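Long-range contact in metagenomic carboxyl esterase MGS0156 (Uncultured organism, PDB 5D8M), which probably hydrolyses the ester bonds of carboxylic acid esters: residues Tyr245-Ser258 / Ala284-Asp298. Sequence-based numbering, arbitrary orientation.
Sequences YYSLAAFASREETS and AIIPGGTLLGYPNAD
Two neighbouring parallel strands of the esterase's central sheet meet here, Tyr245-Leu248 against Thr290-Gly293, consistent with the alpha/beta-hydrolase fold expected of a carboxyl esterase. The ladder starts with Thr290 N giving its hydrogen to Tyr245 O (2.8 Å). Ser247 then works in both directions, its N donating to Thr290 O and its O accepting from Leu292 N, and Ala249 N to Gly293 O carries the pairing on beyond Leu248. On one face the Tyr246 ring lies alongside Thr290, CD2 being 3.6 Å from Thr290 CB, and Leu248 CD2 packs on Leu292 CB (3.6 Å). On the other, Ser247 OG sits beside its own backbone N, anti to the carbonyl carbon (chi1 -58°), where it takes a nearly straight bond from Ile286 N (2.9 Å, 170°). This pins the incoming loop over the strand, and a water joins the same hydroxyl to Ile286 O and Thr290 O. Farther along, Phe251 CE1 reaches Tyr294 CB at 3.8 Å, with Tyr294 CD2 at the edge of the phenylalanine ring. At the far end Asp298 OD2 is gripped twice by Ser258, nearly along its C-O axis by the backbone N (2.7 Å) and on its syn lone pair by OG (2.8 Å). An alanine in place of Asp298 would probably leave Ser258 N and OG without their shared acceptor and Ala301 N without the partner it has in OD1. Strand 178-184, through Val181 and Ser183, and Ala185 just after it bond to the backbone of Tyr246 and Leu248; helix 324-338 packs Tyr334 on Tyr246, Thr290 and Leu292, and Ile331 on Leu248, and helix 34-48 brings Phe37 against Leu248 and Leu292 and Arg34 against Leu291 and Tyr294.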
loop_
_atom_site.group_PDB
_atom_site.type_symbol
_atom_site.label_atom_id
_atom_site.label_comp_id
_atom_site.label_asym_id
_atom_site.label_seq_id
_atom_site.Cartn_x
_atom_site.Cartn_y
_atom_site.Cartn_z
ATOM N N TYR A 245 9.944 1.902 8.719
ATOM C CA TYR A 245 8.975 1.253 7.841
ATOM C C TYR A 245 7.733 0.839 8.619
ATOM O O TYR A 245 7.822 0.399 9.776
ATOM C CB TYR A 245 9.617 0.039 7.148
ATOM C CG TYR A 245 10.895 0.418 6.438
ATOM C CD1 TYR A 245 10.868 0.952 5.157
ATOM C CD2 TYR A 245 12.129 0.277 7.060
ATOM C CE1 TYR A 245 12.035 1.325 4.515
ATOM C CE2 TYR A 245 13.299 0.644 6.426
ATOM C CZ TYR A 245 13.250 1.168 5.155
ATOM O OH TYR A 245 14.438 1.531 4.520
ATOM N N TYR A 246 6.582 0.989 7.974
ATOM C CA TYR A 246 5.304 0.670 8.583
ATOM C C TYR A 246 4.432 -0.014 7.556
ATOM O O TYR A 246 4.472 0.347 6.376
ATOM C CB TYR A 246 4.594 1.936 9.096
ATOM C CG TYR A 246 5.459 2.839 9.962
ATOM C CD1 TYR A 246 6.307 3.778 9.385
ATOM C CD2 TYR A 246 5.394 2.774 11.350
ATOM C CE1 TYR A 246 7.099 4.627 10.177
ATOM C CE2 TYR A 246 6.168 3.614 12.147
ATOM C CZ TYR A 246 7.020 4.531 11.551
ATOM O OH TYR A 246 7.765 5.367 12.317
ATOM N N SER A 247 3.619 -0.978 7.986
ATOM C CA SER A 247 2.804 -1.707 7.015
ATOM C C SER A 247 1.378 -1.923 7.517
ATOM O O SER A 247 1.158 -2.233 8.708
ATOM C CB SER A 247 3.439 -3.073 6.694
ATOM O OG SER A 247 4.770 -2.931 6.190
ATOM N N LEU A 248 0.444 -1.776 6.581
ATOM C CA LEU A 248 -0.956 -2.154 6.721
ATOM C C LEU A 248 -1.240 -3.211 5.671
ATOM O O LEU A 248 -0.901 -3.019 4.507
ATOM C CB LEU A 248 -1.875 -0.952 6.525
ATOM C CG LEU A 248 -1.839 0.079 7.651
ATOM C CD1 LEU A 248 -2.265 1.440 7.091
ATOM C CD2 LEU A 248 -2.784 -0.329 8.770
ATOM N N ALA A 249 -1.817 -4.337 6.087
ATOM C CA ALA A 249 -2.176 -5.384 5.146
ATOM C C ALA A 249 -3.696 -5.599 5.117
ATOM O O ALA A 249 -4.280 -6.067 6.087
ATOM C CB ALA A 249 -1.448 -6.681 5.501
ATOM N N ALA A 250 -4.335 -5.260 3.995
ATOM C CA ALA A 250 -5.792 -5.329 3.915
ATOM C C ALA A 250 -6.311 -6.720 3.556
ATOM O O ALA A 250 -5.634 -7.503 2.867
ATOM C CB ALA A 250 -6.302 -4.312 2.909
ATOM N N PHE A 251 -7.509 -7.027 4.061
ATOM C CA PHE A 251 -8.330 -8.083 3.507
ATOM C C PHE A 251 -9.760 -7.871 3.956
ATOM O O PHE A 251 -10.008 -7.250 4.986
ATOM C CB PHE A 251 -7.812 -9.477 3.917
ATOM C CG PHE A 251 -7.891 -9.779 5.399
ATOM C CD1 PHE A 251 -6.822 -9.494 6.245
ATOM C CD2 PHE A 251 -9.010 -10.391 5.930
ATOM C CE1 PHE A 251 -6.890 -9.797 7.601
ATOM C CE2 PHE A 251 -9.085 -10.705 7.281
ATOM C CZ PHE A 251 -8.024 -10.406 8.122
ATOM N N ALA A 252 -10.694 -8.377 3.163
ATOM C CA ALA A 252 -12.100 -8.368 3.505
ATOM C C ALA A 252 -12.647 -9.763 3.253
ATOM O O ALA A 252 -11.993 -10.573 2.604
ATOM C CB ALA A 252 -12.854 -7.335 2.683
ATOM N N SER A 253 -13.847 -10.041 3.748
ATOM C CA SER A 253 -14.499 -11.304 3.450
ATOM C C SER A 253 -14.782 -11.327 1.968
ATOM O O SER A 253 -14.738 -10.281 1.316
ATOM C CB SER A 253 -15.792 -11.467 4.249
ATOM O OG SER A 253 -16.717 -10.450 3.886
ATOM N N ARG A 254 -15.089 -12.505 1.433
ATOM C CA ARG A 254 -15.399 -12.606 0.015
ATOM C C ARG A 254 -16.561 -11.697 -0.390
ATOM O O ARG A 254 -16.497 -11.009 -1.404
ATOM C CB ARG A 254 -15.717 -14.049 -0.357
ATOM C CG ARG A 254 -15.829 -14.231 -1.837
ATOM C CD ARG A 254 -16.149 -15.649 -2.212
ATOM N NE ARG A 254 -15.959 -15.832 -3.647
ATOM C CZ ARG A 254 -16.851 -15.514 -4.586
ATOM N NH1 ARG A 254 -16.562 -15.737 -5.864
ATOM N NH2 ARG A 254 -18.026 -14.979 -4.260
ATOM N N GLU A 255 -17.610 -11.657 0.423
ATOM C CA GLU A 255 -18.779 -10.866 0.069
ATOM C C GLU A 255 -18.545 -9.351 0.181
ATOM O O GLU A 255 -19.268 -8.580 -0.438
ATOM C CB GLU A 255 -19.988 -11.282 0.922
ATOM C CG GLU A 255 -19.980 -10.815 2.358
ATOM C CD GLU A 255 -21.314 -11.075 3.062
ATOM O OE1 GLU A 255 -21.560 -10.455 4.122
ATOM O OE2 GLU A 255 -22.116 -11.898 2.562
ATOM N N GLU A 256 -17.547 -8.925 0.957
ATOM C CA GLU A 256 -17.202 -7.499 1.013
ATOM C C GLU A 256 -16.013 -7.158 0.120
ATOM O O GLU A 256 -15.398 -6.092 0.244
ATOM C CB GLU A 256 -16.922 -7.068 2.454
ATOM C CG GLU A 256 -18.153 -7.184 3.375
ATOM C CD GLU A 256 -19.369 -6.371 2.891
ATOM O OE1 GLU A 256 -19.187 -5.312 2.245
ATOM O OE2 GLU A 256 -20.524 -6.791 3.166
ATOM N N THR A 257 -15.702 -8.065 -0.795
ATOM C CA THR A 257 -14.635 -7.883 -1.765
ATOM C C THR A 257 -15.299 -7.527 -3.115
ATOM O O THR A 257 -16.276 -8.158 -3.496
ATOM C CB THR A 257 -13.755 -9.174 -1.883
ATOM O OG1 THR A 257 -13.050 -9.414 -0.644
ATOM C CG2 THR A 257 -12.742 -9.066 -3.015
ATOM N N SER A 258 -14.796 -6.491 -3.787
ATOM C CA SER A 258 -15.341 -6.033 -5.071
ATOM C C SER A 258 -15.481 -7.139 -6.112
ATOM O O SER A 258 -14.605 -7.983 -6.233
ATOM C CB SER A 258 -14.450 -4.916 -5.666
ATOM O OG SER A 258 -14.500 -3.744 -4.881
ATOM N N ALA A 284 2.634 -8.726 2.497
ATOM C CA ALA A 284 2.373 -7.295 2.427
ATOM C C ALA A 284 2.942 -6.553 3.621
ATOM O O ALA A 284 2.487 -5.441 3.966
ATOM C CB ALA A 284 0.849 -7.034 2.320
ATOM N N ILE A 285 3.930 -7.170 4.264
ATOM C CA ILE A 285 4.515 -6.573 5.440
ATOM C C ILE A 285 6.017 -6.414 5.259
ATOM O O ILE A 285 6.734 -7.391 5.000
ATOM C CB ILE A 285 4.191 -7.417 6.687
ATOM C CG1 ILE A 285 2.658 -7.446 6.876
ATOM C CG2 ILE A 285 4.886 -6.819 7.933
ATOM C CD1 ILE A 285 2.166 -8.498 7.857
ATOM N N ILE A 286 6.487 -5.178 5.388
ATOM C CA ILE A 286 7.914 -4.887 5.285
ATOM C C ILE A 286 8.670 -5.452 6.499
ATOM O O ILE A 286 8.417 -5.049 7.636
ATOM C CB ILE A 286 8.166 -3.363 5.176
ATOM C CG1 ILE A 286 7.405 -2.775 3.962
ATOM C CG2 ILE A 286 9.684 -3.068 5.181
ATOM C CD1 ILE A 286 7.435 -1.186 3.873
ATOM N N PRO A 287 9.608 -6.387 6.260
ATOM C CA PRO A 287 10.316 -6.990 7.396
ATOM C C PRO A 287 11.176 -5.949 8.126
ATOM O O PRO A 287 11.683 -5.023 7.486
ATOM C CB PRO A 287 11.168 -8.098 6.749
ATOM C CG PRO A 287 11.316 -7.696 5.317
ATOM C CD PRO A 287 10.024 -6.963 4.966
ATOM N N GLY A 288 11.289 -6.081 9.443
ATOM C CA GLY A 288 12.042 -5.137 10.263
ATOM C C GLY A 288 11.274 -3.852 10.555
ATOM O O GLY A 288 11.782 -2.966 11.236
ATOM N N GLY A 289 10.055 -3.741 10.027
ATOM C CA GLY A 289 9.232 -2.573 10.262
ATOM C C GLY A 289 8.244 -2.682 11.414
ATOM O O GLY A 289 8.402 -3.501 12.325
ATOM N N THR A 290 7.240 -1.818 11.383
ATOM C CA THR A 290 6.141 -1.831 12.336
ATOM C C THR A 290 4.876 -2.304 11.642
ATOM O O THR A 290 4.557 -1.817 10.583
ATOM C CB THR A 290 5.906 -0.431 12.942
ATOM O OG1 THR A 290 6.983 -0.134 13.816
ATOM C CG2 THR A 290 4.579 -0.355 13.734
ATOM N N LEU A 291 4.176 -3.270 12.236
ATOM C CA LEU A 291 2.863 -3.679 11.735
ATOM C C LEU A 291 1.778 -2.814 12.381
ATOM O O LEU A 291 1.624 -2.819 13.609
ATOM C CB LEU A 291 2.598 -5.160 12.031
ATOM C CG LEU A 291 1.203 -5.694 11.683
ATOM C CD1 LEU A 291 0.905 -5.559 10.182
ATOM C CD2 LEU A 291 1.121 -7.154 12.143
ATOM N N LEU A 292 1.054 -2.073 11.553
ATOM C CA LEU A 292 0.016 -1.195 12.029
ATOM C C LEU A 292 -1.326 -1.922 12.085
ATOM O O LEU A 292 -2.190 -1.543 12.863
ATOM C CB LEU A 292 -0.108 0.051 11.134
ATOM C CG LEU A 292 1.120 0.936 11.018
ATOM C CD1 LEU A 292 0.801 2.097 10.087
ATOM C CD2 LEU A 292 1.547 1.415 12.397
ATOM N N GLY A 293 -1.516 -2.946 11.256
ATOM C CA GLY A 293 -2.757 -3.689 11.302
ATOM C C GLY A 293 -3.324 -4.111 9.971
ATOM O O GLY A 293 -2.634 -4.149 8.931
ATOM N N TYR A 294 -4.602 -4.456 10.016
ATOM C CA TYR A 294 -5.266 -5.103 8.889
ATOM C C TYR A 294 -6.601 -4.427 8.568
ATOM O O TYR A 294 -7.624 -4.812 9.109
ATOM C CB TYR A 294 -5.489 -6.597 9.185
ATOM C CG TYR A 294 -4.216 -7.379 9.494
ATOM C CD1 TYR A 294 -3.688 -7.404 10.789
ATOM C CD2 TYR A 294 -3.533 -8.074 8.491
ATOM C CE1 TYR A 294 -2.532 -8.102 11.082
ATOM C CE2 TYR A 294 -2.351 -8.794 8.786
ATOM C CZ TYR A 294 -1.871 -8.794 10.080
ATOM O OH TYR A 294 -0.736 -9.480 10.408
ATOM N N PRO A 295 -6.579 -3.406 7.695
ATOM C CA PRO A 295 -7.819 -2.765 7.251
ATOM C C PRO A 295 -8.798 -3.766 6.686
ATOM O O PRO A 295 -8.408 -4.597 5.883
ATOM C CB PRO A 295 -7.356 -1.814 6.156
ATOM C CG PRO A 295 -5.917 -1.513 6.511
ATOM C CD PRO A 295 -5.385 -2.812 7.052
ATOM N N ASN A 296 -10.047 -3.675 7.118
ATOM C CA ASN A 296 -11.124 -4.522 6.632
ATOM C C ASN A 296 -11.658 -3.970 5.309
ATOM O O ASN A 296 -12.648 -3.243 5.268
ATOM C CB ASN A 296 -12.249 -4.604 7.687
ATOM C CG ASN A 296 -13.252 -5.695 7.381
ATOM O OD1 ASN A 296 -13.257 -6.272 6.271
ATOM N ND2 ASN A 296 -14.133 -5.974 8.351
ATOM N N ALA A 297 -10.988 -4.324 4.224
ATOM C CA ALA A 297 -11.186 -3.659 2.956
ATOM C C ALA A 297 -10.477 -4.492 1.899
ATOM O O ALA A 297 -9.474 -5.154 2.220
ATOM C CB ALA A 297 -10.589 -2.204 3.008
ATOM N N ASP A 298 -10.930 -4.431 0.646
ATOM C CA ASP A 298 -10.220 -5.160 -0.395
ATOM C C ASP A 298 -9.112 -4.249 -0.942
ATOM O O ASP A 298 -8.944 -3.123 -0.487
ATOM C CB ASP A 298 -11.180 -5.689 -1.507
ATOM C CG ASP A 298 -11.869 -4.563 -2.323
ATOM O OD1 ASP A 298 -11.272 -3.477 -2.535
ATOM O OD2 ASP A 298 -13.001 -4.793 -2.821
HETATM O O HOH W 1 11.517 0.447 10.909
HETATM O O HOH W 2 6.546 -2.892 8.273
HETATM O O HOH W 3 1.479 -3.228 3.051
HETATM O O HOH W 4 -15.127 -7.782 5.522
HETATM O O HOH W 5 -13.856 -3.808 0.370
HETATM O O HOH W 6 -12.847 -1.459 -4.021
#